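Local coordinates for short-chain type dehydrogenase/reductase (Mycobacterium ulcerans, PDB 3SVT), which probably catalyses an NAD-dependent oxidation or reduction as a short-chain dehydrogenase/reductase, at residues T127-L131 and V171-M175; F146-I152 and R188-P194; N156-F161 and R259-S265. All coordinates share one frame; numbering follows the deposited sequence.

Contact 1. Residues T127-L131 and V171-M175; sequences TMYVL and VDHLM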
loop_
_atom_site.group_PDB
_atom_site.type_symbol
_atom_site.label_atom_id
_atom_site.label_comp_id
_atom_site.label_asym_id
_atom_site.label_seq_id
_atom_site.Cartn_x
_atom_site.Cartn_y
_atom_site.Cartn_z
ATOM N N THR B 127 3.957 -22.358 5.877
ATOM C CA THR B 127 3.978 -21.215 6.785
ATOM C C THR B 127 2.884 -21.272 7.835
ATOM O O THR B 127 3.131 -21.026 9.021
ATOM C CB THR B 127 3.861 -19.892 6.037
ATOM O OG1 THR B 127 4.882 -19.793 5.033
ATOM C CG2 THR B 127 3.987 -18.741 7.004
ATOM N N MET B 128 1.667 -21.618 7.420
ATOM C CA MET B 128 0.560 -21.686 8.344
ATOM C C MET B 128 0.828 -22.704 9.445
ATOM O O MET B 128 0.623 -22.421 10.629
ATOM C CB MET B 128 -0.718 -22.031 7.610
ATOM C CG MET B 128 -1.903 -22.002 8.472
ATOM S SD MET B 128 -2.262 -23.476 9.501
ATOM C CE MET B 128 -3.168 -24.497 8.354
ATOM N N TYR B 129 1.328 -23.881 9.063
ATOM C CA TYR B 129 1.621 -24.898 10.087
ATOM C C TYR B 129 2.661 -24.395 11.094
ATOM O O TYR B 129 2.488 -24.553 12.315
ATOM C CB TYR B 129 2.061 -26.232 9.498
ATOM C CG TYR B 129 1.181 -26.801 8.420
ATOM C CD1 TYR B 129 -0.188 -26.628 8.432
ATOM C CD2 TYR B 129 1.730 -27.532 7.387
ATOM C CE1 TYR B 129 -0.972 -27.163 7.435
ATOM C CE2 TYR B 129 0.959 -28.052 6.401
ATOM C CZ TYR B 129 -0.391 -27.862 6.421
ATOM O OH TYR B 129 -1.164 -28.401 5.412
ATOM N N VAL B 130 3.736 -23.797 10.586
ATOM C CA VAL B 130 4.774 -23.276 11.456
ATOM C C VAL B 130 4.230 -22.225 12.416
ATOM O O VAL B 130 4.504 -22.275 13.613
ATOM C CB VAL B 130 5.974 -22.724 10.652
ATOM C CG1 VAL B 130 6.947 -21.992 11.565
ATOM C CG2 VAL B 130 6.716 -23.893 9.953
ATOM N N LEU B 131 3.432 -21.299 11.893
ATOM C CA LEU B 131 2.883 -20.218 12.709
ATOM C C LEU B 131 1.844 -20.727 13.734
ATOM O O LEU B 131 1.888 -20.339 14.898
ATOM C CB LEU B 131 2.274 -19.160 11.809
ATOM C CG LEU B 131 1.641 -17.898 12.445
ATOM C CD1 LEU B 131 2.641 -16.850 12.944
ATOM C CD2 LEU B 131 0.734 -17.271 11.455
ATOM N N VAL B 171 1.584 -14.964 2.384
ATOM C CA VAL B 171 2.350 -15.098 3.617
ATOM C C VAL B 171 2.466 -13.774 4.331
ATOM O O VAL B 171 2.360 -13.723 5.555
ATOM C CB VAL B 171 3.741 -15.660 3.329
ATOM C CG1 VAL B 171 4.671 -15.442 4.493
ATOM C CG2 VAL B 171 3.614 -17.136 2.986
ATOM N N ASP B 172 2.655 -12.701 3.573
ATOM C CA ASP B 172 2.695 -11.378 4.203
ATOM C C ASP B 172 1.370 -11.054 4.862
ATOM O O ASP B 172 1.335 -10.584 6.005
ATOM C CB ASP B 172 3.168 -10.305 3.218
ATOM C CG ASP B 172 4.613 -10.543 2.788
ATOM O OD1 ASP B 172 5.400 -10.981 3.628
ATOM O OD2 ASP B 172 4.955 -10.393 1.610
ATOM N N HIS B 173 0.271 -11.374 4.179
ATOM C CA HIS B 173 -1.018 -11.140 4.779
ATOM C C HIS B 173 -1.201 -11.978 6.053
ATOM O O HIS B 173 -1.752 -11.489 7.042
ATOM C CB HIS B 173 -2.169 -11.393 3.801
ATOM C CG HIS B 173 -3.498 -10.992 4.349
ATOM N ND1 HIS B 173 -4.035 -9.742 4.150
ATOM C CD2 HIS B 173 -4.375 -11.658 5.133
ATOM C CE1 HIS B 173 -5.186 -9.655 4.792
ATOM N NE2 HIS B 173 -5.411 -10.800 5.405
ATOM N N LEU B 174 -0.746 -13.236 6.012
ATOM C CA LEU B 174 -0.895 -14.128 7.171
ATOM C C LEU B 174 -0.128 -13.602 8.392
ATOM O O LEU B 174 -0.608 -13.713 9.520
ATOM C CB LEU B 174 -0.457 -15.558 6.820
ATOM C CG LEU B 174 -0.431 -16.602 7.940
ATOM C CD1 LEU B 174 -1.775 -16.771 8.598
ATOM C CD2 LEU B 174 0.032 -17.914 7.332
ATOM N N MET B 175 1.051 -13.012 8.166
ATOM C CA MET B 175 1.814 -12.382 9.249
ATOM C C MET B 175 1.024 -11.230 9.866
ATOM O O MET B 175 0.915 -11.112 11.112
ATOM C CB MET B 175 3.162 -11.844 8.750
ATOM C CG MET B 175 4.191 -12.856 8.221
ATOM S SD MET B 175 4.651 -14.215 9.294
ATOM C CE MET B 175 3.458 -15.464 8.758
#
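Thr127 faces Val171, and Met128 and Leu131 face Leu174 and Met175, across two helical turns that run nearly parallel, their N-to-C directions only 21° apart. The axes of these short segments come within 11.1 Å, and branched and long side chains meet between them. The backbones lie nearer at the start of the pair, where the CA atoms of Thr127 and Val171 are 7.1 Å apart, than at Leu131 and Met175. Small beta-branched residues suit that narrower end. With its hydroxyl opposite the carbonyl carbon (chi1 -55°), Thr127 lays OG1 against Val171 CG2 at 3.6 Å. The same oxygen is hydrogen-bonded to Asn123 O one turn back and to His97 NE2, so a buried hydroxyl is satisfied while its methyl serves the hydrophobic side. That methyl, CG2, meets Met175 CE at 3.8 Å, the two side chains crossing at about a right angle. Met175 gets there by bending at both chi2 and chi3; a flexible thioether can turn its terminal methyl back into the groove, where CE also lies 4.2 Å from Leu131 CD2. Leu174 reaches across the middle. Its CD2 rests on the backbone of Met128, 3.9 Å from CA, while its CG and CD1 receive CD2 of Leu131, which approaches tip to tip with a CD2–CG separation of 3.8 Å. The Met128 chain turns away, and this residue packs on Val111 of the second subunit, as Leu174 does on Ile108 there. Leu131 and Met175 also touch Phe146 and Val189, so both helices cover one face of the parallel sheet. This is a neighbouring helix pair of a Rossmann fold, consistent with the four-helix bundle at a dimer interface familiar in short-chain dehydrogenases.

Contact 2. Residues F146-I152 and R188-P194; sequences FVGISSI and RVNSIRP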
loop_
_atom_site.group_PDB
_atom_site.type_symbol
_atom_site.label_atom_id
_atom_site.label_comp_id
_atom_site.label_asym_id
_atom_site.label_seq_id
_atom_site.Cartn_x
_atom_site.Cartn_y
_atom_site.Cartn_z
ATOM N N PHE B 146 7.656 -13.630 16.043
ATOM C CA PHE B 146 7.680 -14.496 14.874
ATOM C C PHE B 146 8.095 -13.620 13.676
ATOM O O PHE B 146 7.494 -12.588 13.443
ATOM C CB PHE B 146 6.290 -15.095 14.634
ATOM C CG PHE B 146 6.255 -16.136 13.555
ATOM C CD1 PHE B 146 6.311 -15.778 12.211
ATOM C CD2 PHE B 146 6.173 -17.495 13.887
ATOM C CE1 PHE B 146 6.291 -16.754 11.214
ATOM C CE2 PHE B 146 6.154 -18.467 12.901
ATOM C CZ PHE B 146 6.214 -18.105 11.567
ATOM N N VAL B 147 9.117 -14.023 12.949
ATOM C CA VAL B 147 9.548 -13.310 11.770
ATOM C C VAL B 147 9.441 -14.218 10.534
ATOM O O VAL B 147 10.125 -15.258 10.417
ATOM C CB VAL B 147 11.006 -12.817 11.942
ATOM C CG1 VAL B 147 11.489 -12.023 10.674
ATOM C CG2 VAL B 147 11.133 -11.986 13.230
ATOM N N GLY B 148 8.597 -13.818 9.605
ATOM C CA GLY B 148 8.456 -14.517 8.350
ATOM C C GLY B 148 9.322 -13.911 7.272
ATOM O O GLY B 148 9.337 -12.682 7.076
ATOM N N ILE B 149 10.039 -14.761 6.550
ATOM C CA ILE B 149 10.842 -14.275 5.418
ATOM C C ILE B 149 10.071 -14.389 4.105
ATOM O O ILE B 149 9.809 -15.484 3.615
ATOM C CB ILE B 149 12.171 -15.001 5.271
ATOM C CG1 ILE B 149 12.938 -14.997 6.601
ATOM C CG2 ILE B 149 12.991 -14.352 4.128
ATOM C CD1 ILE B 149 13.355 -13.630 7.081
ATOM N N SER B 150 9.728 -13.238 3.545
ATOM C CA SER B 150 8.938 -13.162 2.330
ATOM C C SER B 150 9.870 -12.914 1.131
ATOM O O SER B 150 10.872 -13.590 1.005
ATOM C CB SER B 150 7.876 -12.083 2.503
ATOM O OG SER B 150 7.073 -11.906 1.347
ATOM N N SER B 151 9.530 -11.973 0.252
ATOM C CA SER B 151 10.368 -11.617 -0.896
ATOM C C SER B 151 9.893 -10.323 -1.527
ATOM O O SER B 151 8.713 -9.974 -1.461
ATOM C CB SER B 151 10.308 -12.689 -1.984
ATOM O OG SER B 151 11.050 -12.292 -3.137
ATOM N N ILE B 152 10.816 -9.616 -2.177
ATOM C CA ILE B 152 10.428 -8.494 -3.019
ATOM C C ILE B 152 9.445 -8.914 -4.140
ATOM O O ILE B 152 8.705 -8.084 -4.670
ATOM C CB ILE B 152 11.657 -7.829 -3.643
ATOM C CG1 ILE B 152 11.253 -6.531 -4.367
ATOM C CG2 ILE B 152 12.359 -8.815 -4.572
ATOM C CD1 ILE B 152 12.402 -5.549 -4.527
ATOM N N ARG B 188 4.437 -10.878 18.789
ATOM C CA ARG B 188 4.610 -9.985 17.649
ATOM C C ARG B 188 4.863 -10.818 16.400
ATOM O O ARG B 188 5.521 -11.857 16.454
ATOM C CB ARG B 188 5.769 -9.020 17.910
ATOM C CG ARG B 188 5.629 -8.343 19.287
ATOM C CD ARG B 188 6.694 -7.335 19.565
ATOM N NE ARG B 188 8.010 -7.909 19.874
ATOM C CZ ARG B 188 9.029 -7.994 19.027
ATOM N NH1 ARG B 188 8.907 -7.604 17.737
ATOM N NH2 ARG B 188 10.197 -8.487 19.468
ATOM N N VAL B 189 4.308 -10.382 15.282
ATOM C CA VAL B 189 4.488 -11.098 14.025
ATOM C C VAL B 189 4.792 -10.078 12.935
ATOM O O VAL B 189 4.048 -9.105 12.765
ATOM C CB VAL B 189 3.241 -11.959 13.624
ATOM C CG1 VAL B 189 3.567 -12.850 12.390
ATOM C CG2 VAL B 189 2.746 -12.795 14.802
ATOM N N ASN B 190 5.890 -10.295 12.219
ATOM C CA ASN B 190 6.346 -9.378 11.185
ATOM C C ASN B 190 6.888 -10.153 9.987
ATOM O O ASN B 190 7.273 -11.325 10.114
ATOM C CB ASN B 190 7.451 -8.438 11.723
ATOM C CG ASN B 190 6.982 -7.531 12.853
ATOM O OD1 ASN B 190 6.268 -6.572 12.616
ATOM N ND2 ASN B 190 7.420 -7.811 14.080
ATOM N N SER B 191 6.928 -9.494 8.830
ATOM C CA SER B 191 7.512 -10.067 7.611
ATOM C C SER B 191 8.717 -9.233 7.146
ATOM O O SER B 191 8.707 -8.006 7.211
ATOM C CB SER B 191 6.485 -10.153 6.487
ATOM O OG SER B 191 7.125 -10.531 5.277
ATOM N N ILE B 192 9.751 -9.927 6.676
ATOM C CA ILE B 192 10.839 -9.335 5.944
ATOM C C ILE B 192 10.772 -9.752 4.463
ATOM O O ILE B 192 10.704 -10.949 4.176
ATOM C CB ILE B 192 12.213 -9.764 6.518
ATOM C CG1 ILE B 192 12.316 -9.397 8.012
ATOM C CG2 ILE B 192 13.347 -9.140 5.725
ATOM C CD1 ILE B 192 13.472 -10.038 8.700
ATOM N N ARG B 193 10.854 -8.783 3.543
ATOM C CA ARG B 193 10.950 -9.070 2.102
ATOM C C ARG B 193 12.341 -8.720 1.568
ATOM O O ARG B 193 12.582 -7.557 1.247
ATOM C CB ARG B 193 9.950 -8.203 1.337
ATOM C CG ARG B 193 8.461 -8.562 1.531
ATOM C CD ARG B 193 7.678 -7.424 0.870
ATOM N NE ARG B 193 6.253 -7.605 0.754
ATOM C CZ ARG B 193 5.377 -6.593 0.657
ATOM N NH1 ARG B 193 5.753 -5.314 0.731
ATOM N NH2 ARG B 193 4.112 -6.871 0.532
ATOM N N PRO B 194 13.255 -9.697 1.492
ATOM C CA PRO B 194 14.563 -9.441 0.925
ATOM C C PRO B 194 14.520 -9.214 -0.577
ATOM O O PRO B 194 13.661 -9.771 -1.263
ATOM C CB PRO B 194 15.353 -10.724 1.220
ATOM C CG PRO B 194 14.479 -11.610 1.986
ATOM C CD PRO B 194 13.115 -11.066 2.013
HETATM O O HOH W 1 8.486 -10.286 14.638
HETATM O O HOH W 2 13.787 -12.361 -2.627
#
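Val147 and Ile192 slant across one another on one face of the sheet, with Val147 CG1 pressed to 3.4 Å from Ile192 CD1, tighter than ordinary van der Waals contact. Ile149 lies alongside Ile192 and points the same way; its CG1 branch, opposite the carbonyl carbon (chi1 -52°), carries CD1 to the same methyl of Ile192. Its other branch, CG2, meets the Pro194 ring at CG, 3.8 Å away and nearly at right angles. On the reverse face, Phe146 runs beside Val189, with CD1 4.0 Å from Val189 CG1. Beta-branched residues suit these extended, buried strands, while Gly148, which has no side chain, pairs with Ser191. The parallel ladder is regular, from Phe146 N to Arg188 O through Ser150 N to Ile192 O, a short bond of 2.6 Å. Beyond the strand end, Ile152 N still reaches Pro194 O at 3.0 Å, while Ser151 OG caps Ala153 N at the start of helix 152-155. These are neighbouring strands of the central parallel sheet of the Rossmann fold. Ser150, Ser191 and Arg193 converge on Asp172; its helix, 163-182, packs on the Phe146–Val189 face through Met175. Helix 227-238 covers Ile192 and Pro194, and strands 94-97 and 249-252 flank the pair.

Contact 3. Residues N156-F161 and R259-S265; sequences NTHRWF and RRGPDFS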
loop_
_atom_site.group_PDB
_atom_site.type_symbol
_atom_site.label_atom_id
_atom_site.label_comp_id
_atom_site.label_asym_id
_atom_site.label_seq_id
_atom_site.Cartn_x
_atom_site.Cartn_y
_atom_site.Cartn_z
ATOM N N ASN B 156 6.725 -6.186 -5.515
ATOM C CA ASN B 156 6.838 -5.733 -6.899
ATOM C C ASN B 156 6.647 -6.937 -7.828
ATOM O O ASN B 156 7.360 -7.933 -7.695
ATOM C CB ASN B 156 8.213 -5.056 -7.129
ATOM C CG ASN B 156 8.453 -3.849 -6.194
ATOM O OD1 ASN B 156 8.588 -4.010 -4.966
ATOM N ND2 ASN B 156 8.483 -2.642 -6.772
ATOM N N THR B 157 5.665 -6.873 -8.728
ATOM C CA THR B 157 5.444 -7.957 -9.711
ATOM C C THR B 157 6.736 -8.359 -10.466
ATOM O O THR B 157 7.457 -7.499 -11.014
ATOM C CB THR B 157 4.384 -7.572 -10.769
ATOM O OG1 THR B 157 4.730 -6.308 -11.370
ATOM C CG2 THR B 157 2.952 -7.518 -10.117
ATOM N N HIS B 158 7.011 -9.668 -10.445
ATOM C CA HIS B 158 8.119 -10.272 -11.143
ATOM C C HIS B 158 7.488 -11.056 -12.301
ATOM O O HIS B 158 7.015 -12.183 -12.105
ATOM C CB HIS B 158 8.902 -11.241 -10.232
ATOM C CG HIS B 158 9.782 -10.571 -9.218
ATOM N ND1 HIS B 158 9.425 -9.405 -8.573
ATOM C CD2 HIS B 158 10.998 -10.921 -8.726
ATOM C CE1 HIS B 158 10.390 -9.061 -7.734
ATOM N NE2 HIS B 158 11.355 -9.964 -7.805
ATOM N N ARG B 159 7.455 -10.444 -13.485
ATOM C CA ARG B 159 6.954 -11.135 -14.655
ATOM C C ARG B 159 7.613 -12.524 -14.742
ATOM O O ARG B 159 8.841 -12.651 -14.632
ATOM C CB ARG B 159 7.241 -10.320 -15.941
ATOM C CG ARG B 159 6.260 -9.178 -16.218
ATOM C CD ARG B 159 6.801 -8.208 -17.307
ATOM N NE ARG B 159 7.734 -7.268 -16.668
ATOM C CZ ARG B 159 8.447 -6.325 -17.283
ATOM N NH1 ARG B 159 8.396 -6.192 -18.594
ATOM N NH2 ARG B 159 9.242 -5.523 -16.563
ATOM N N TRP B 160 6.765 -13.536 -14.908
ATOM C CA TRP B 160 7.129 -14.926 -15.218
ATOM C C TRP B 160 7.577 -15.731 -13.998
ATOM O O TRP B 160 8.110 -16.833 -14.137
ATOM C CB TRP B 160 8.138 -15.008 -16.358
ATOM C CG TRP B 160 7.739 -14.142 -17.524
ATOM C CD1 TRP B 160 6.665 -14.313 -18.338
ATOM C CD2 TRP B 160 8.405 -12.966 -17.978
ATOM N NE1 TRP B 160 6.611 -13.313 -19.280
ATOM C CE2 TRP B 160 7.686 -12.484 -19.094
ATOM C CE3 TRP B 160 9.556 -12.283 -17.569
ATOM C CZ2 TRP B 160 8.057 -11.326 -19.776
ATOM C CZ3 TRP B 160 9.940 -11.149 -18.274
ATOM C CH2 TRP B 160 9.185 -10.679 -19.359
ATOM N N PHE B 161 7.344 -15.183 -12.803
ATOM C CA PHE B 161 7.725 -15.872 -11.571
ATOM C C PHE B 161 6.560 -16.647 -11.016
ATOM O O PHE B 161 6.718 -17.305 -9.997
ATOM C CB PHE B 161 8.293 -14.901 -10.520
ATOM C CG PHE B 161 9.763 -14.607 -10.699
ATOM C CD1 PHE B 161 10.248 -14.094 -11.903
ATOM C CD2 PHE B 161 10.663 -14.862 -9.677
ATOM C CE1 PHE B 161 11.604 -13.829 -12.073
ATOM C CE2 PHE B 161 12.026 -14.587 -9.831
ATOM C CZ PHE B 161 12.491 -14.070 -11.019
ATOM N N ARG B 259 11.567 1.057 -7.412
ATOM C CA ARG B 259 11.631 0.991 -8.877
ATOM C C ARG B 259 10.737 -0.187 -9.315
ATOM O O ARG B 259 9.550 -0.172 -9.031
ATOM C CB ARG B 259 13.090 0.886 -9.328
ATOM C CG ARG B 259 13.923 2.062 -8.800
ATOM C CD ARG B 259 15.224 2.334 -9.536
ATOM N NE ARG B 259 15.950 3.433 -8.859
ATOM C CZ ARG B 259 17.269 3.657 -8.913
ATOM N NH1 ARG B 259 18.080 2.875 -9.638
ATOM N NH2 ARG B 259 17.789 4.684 -8.227
ATOM N N ARG B 260 11.269 -1.210 -9.970
ATOM C CA ARG B 260 10.423 -2.329 -10.394
ATOM C C ARG B 260 11.073 -3.672 -10.083
ATOM O O ARG B 260 12.252 -3.755 -9.753
ATOM C CB ARG B 260 10.120 -2.228 -11.886
ATOM C CG ARG B 260 11.338 -2.184 -12.767
ATOM C CD ARG B 260 11.008 -2.507 -14.206
ATOM N NE ARG B 260 12.188 -2.327 -15.034
ATOM C CZ ARG B 260 13.162 -3.227 -15.171
ATOM N NH1 ARG B 260 13.107 -4.410 -14.558
ATOM N NH2 ARG B 260 14.191 -2.959 -15.947
ATOM N N GLY B 261 10.289 -4.743 -10.189
ATOM C CA GLY B 261 10.861 -6.056 -10.181
ATOM C C GLY B 261 11.746 -6.239 -11.409
ATOM O O GLY B 261 11.662 -5.466 -12.355
ATOM N N PRO B 262 12.578 -7.293 -11.409
ATOM C CA PRO B 262 13.456 -7.578 -12.520
ATOM C C PRO B 262 12.726 -8.054 -13.777
ATOM O O PRO B 262 11.613 -8.613 -13.718
ATOM C CB PRO B 262 14.354 -8.690 -11.970
ATOM C CG PRO B 262 13.445 -9.440 -11.073
ATOM C CD PRO B 262 12.646 -8.340 -10.376
ATOM N N ASP B 263 13.378 -7.811 -14.904
ATOM C CA ASP B 263 12.922 -8.237 -16.225
ATOM C C ASP B 263 13.851 -9.366 -16.661
ATOM O O ASP B 263 15.017 -9.120 -16.974
ATOM C CB ASP B 263 13.020 -7.039 -17.169
ATOM C CG ASP B 263 12.646 -7.366 -18.602
ATOM O OD1 ASP B 263 12.316 -8.533 -18.946
ATOM O OD2 ASP B 263 12.703 -6.415 -19.391
ATOM N N PHE B 264 13.335 -10.601 -16.677
ATOM C CA PHE B 264 14.142 -11.790 -17.005
ATOM C C PHE B 264 14.078 -12.115 -18.503
ATOM O O PHE B 264 14.430 -13.227 -18.910
ATOM C CB PHE B 264 13.711 -13.008 -16.182
ATOM C CG PHE B 264 14.414 -13.144 -14.832
ATOM C CD1 PHE B 264 14.358 -12.121 -13.882
ATOM C CD2 PHE B 264 15.096 -14.319 -14.510
ATOM C CE1 PHE B 264 15.017 -12.248 -12.652
ATOM C CE2 PHE B 264 15.750 -14.485 -13.267
ATOM C CZ PHE B 264 15.707 -13.446 -12.325
ATOM N N SER B 265 13.633 -11.150 -19.313
ATOM C CA SER B 265 13.508 -11.320 -20.770
ATOM C C SER B 265 14.701 -12.006 -21.383
ATOM O O SER B 265 14.555 -12.998 -22.083
ATOM C CB SER B 265 13.381 -9.966 -21.466
ATOM O OG SER B 265 12.135 -9.413 -21.205
HETATM O O HOH W 3 8.837 -8.021 -14.085
HETATM O O HOH W 4 7.548 -4.780 -11.272
HETATM O O HOH W 5 10.999 -11.004 -14.688
#
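Phe161 sets its edge against the face of Phe264 in a T-shaped stack, centroids 4.9 Å apart and planes at 84°, with CZ above the rim. Phe161's own face receives His158 CD2. The His158 ring in turn takes Pro262 over one face, CD lying 3.4 Å from the ring centroid in a CH-pi contact; His158 ND1 hydrogen-bonds back to Asn156 O, which fixes the ring's rotation. At the edge of the Trp160 indole sit Asp263 OD1, 3.6 Å from CZ3, and Phe264 N, while Arg159 CB lies on a face. A type II beta turn from His158 to Phe161 presents these rings. On the other segment, Asp263 OD1 accepts from Ser265 N at 3.0 Å, an Asx turn leading into helix 265-272. Gly261 CA passes 3.8 Å from Thr157 O and close to the His158 ring, a fit suited to a residue without a side chain. Waters join the loops: one links Arg159 N and NE to Pro262 O, another links Arg159 O, Pro262 O and Phe264 N. The Asp263 carboxylate lies over one face of the Arg159 guanidinium, planes 28° apart, with no N-H aimed at it; NH1 to OD2 of 4.4 Å suggests at most a weak charge attraction. Thr157 OG1 and Trp160 N form hydrogen bonds to Asp180 and Glu181 of the second subunit, respectively.

Along the chain the segments alternate, 127-131, 146-152, 156-161, 171-175, 188-194, 259-265, so each contact crosses the others. Contacts 1 and 2 have centres 9 Å apart and touch through Asp172 and through Met175. Together they form successive helix and strand layers of the Rossmann fold: helices 113-140 and 163-182 over strands 144-149 and 187-198. Contact 3 lies farther out, about 20 Å from contact 2 and 24 Å from contact 1 (centres), where the loop after helix 152-155 meets the one before helix 265-272. It still touches contact 2, Ile152 CG2 lying 3.6 Å from His158 NE2. Contacts 1 and 3 both touch the second subunit, and contact 3 also reaches the third and fourth.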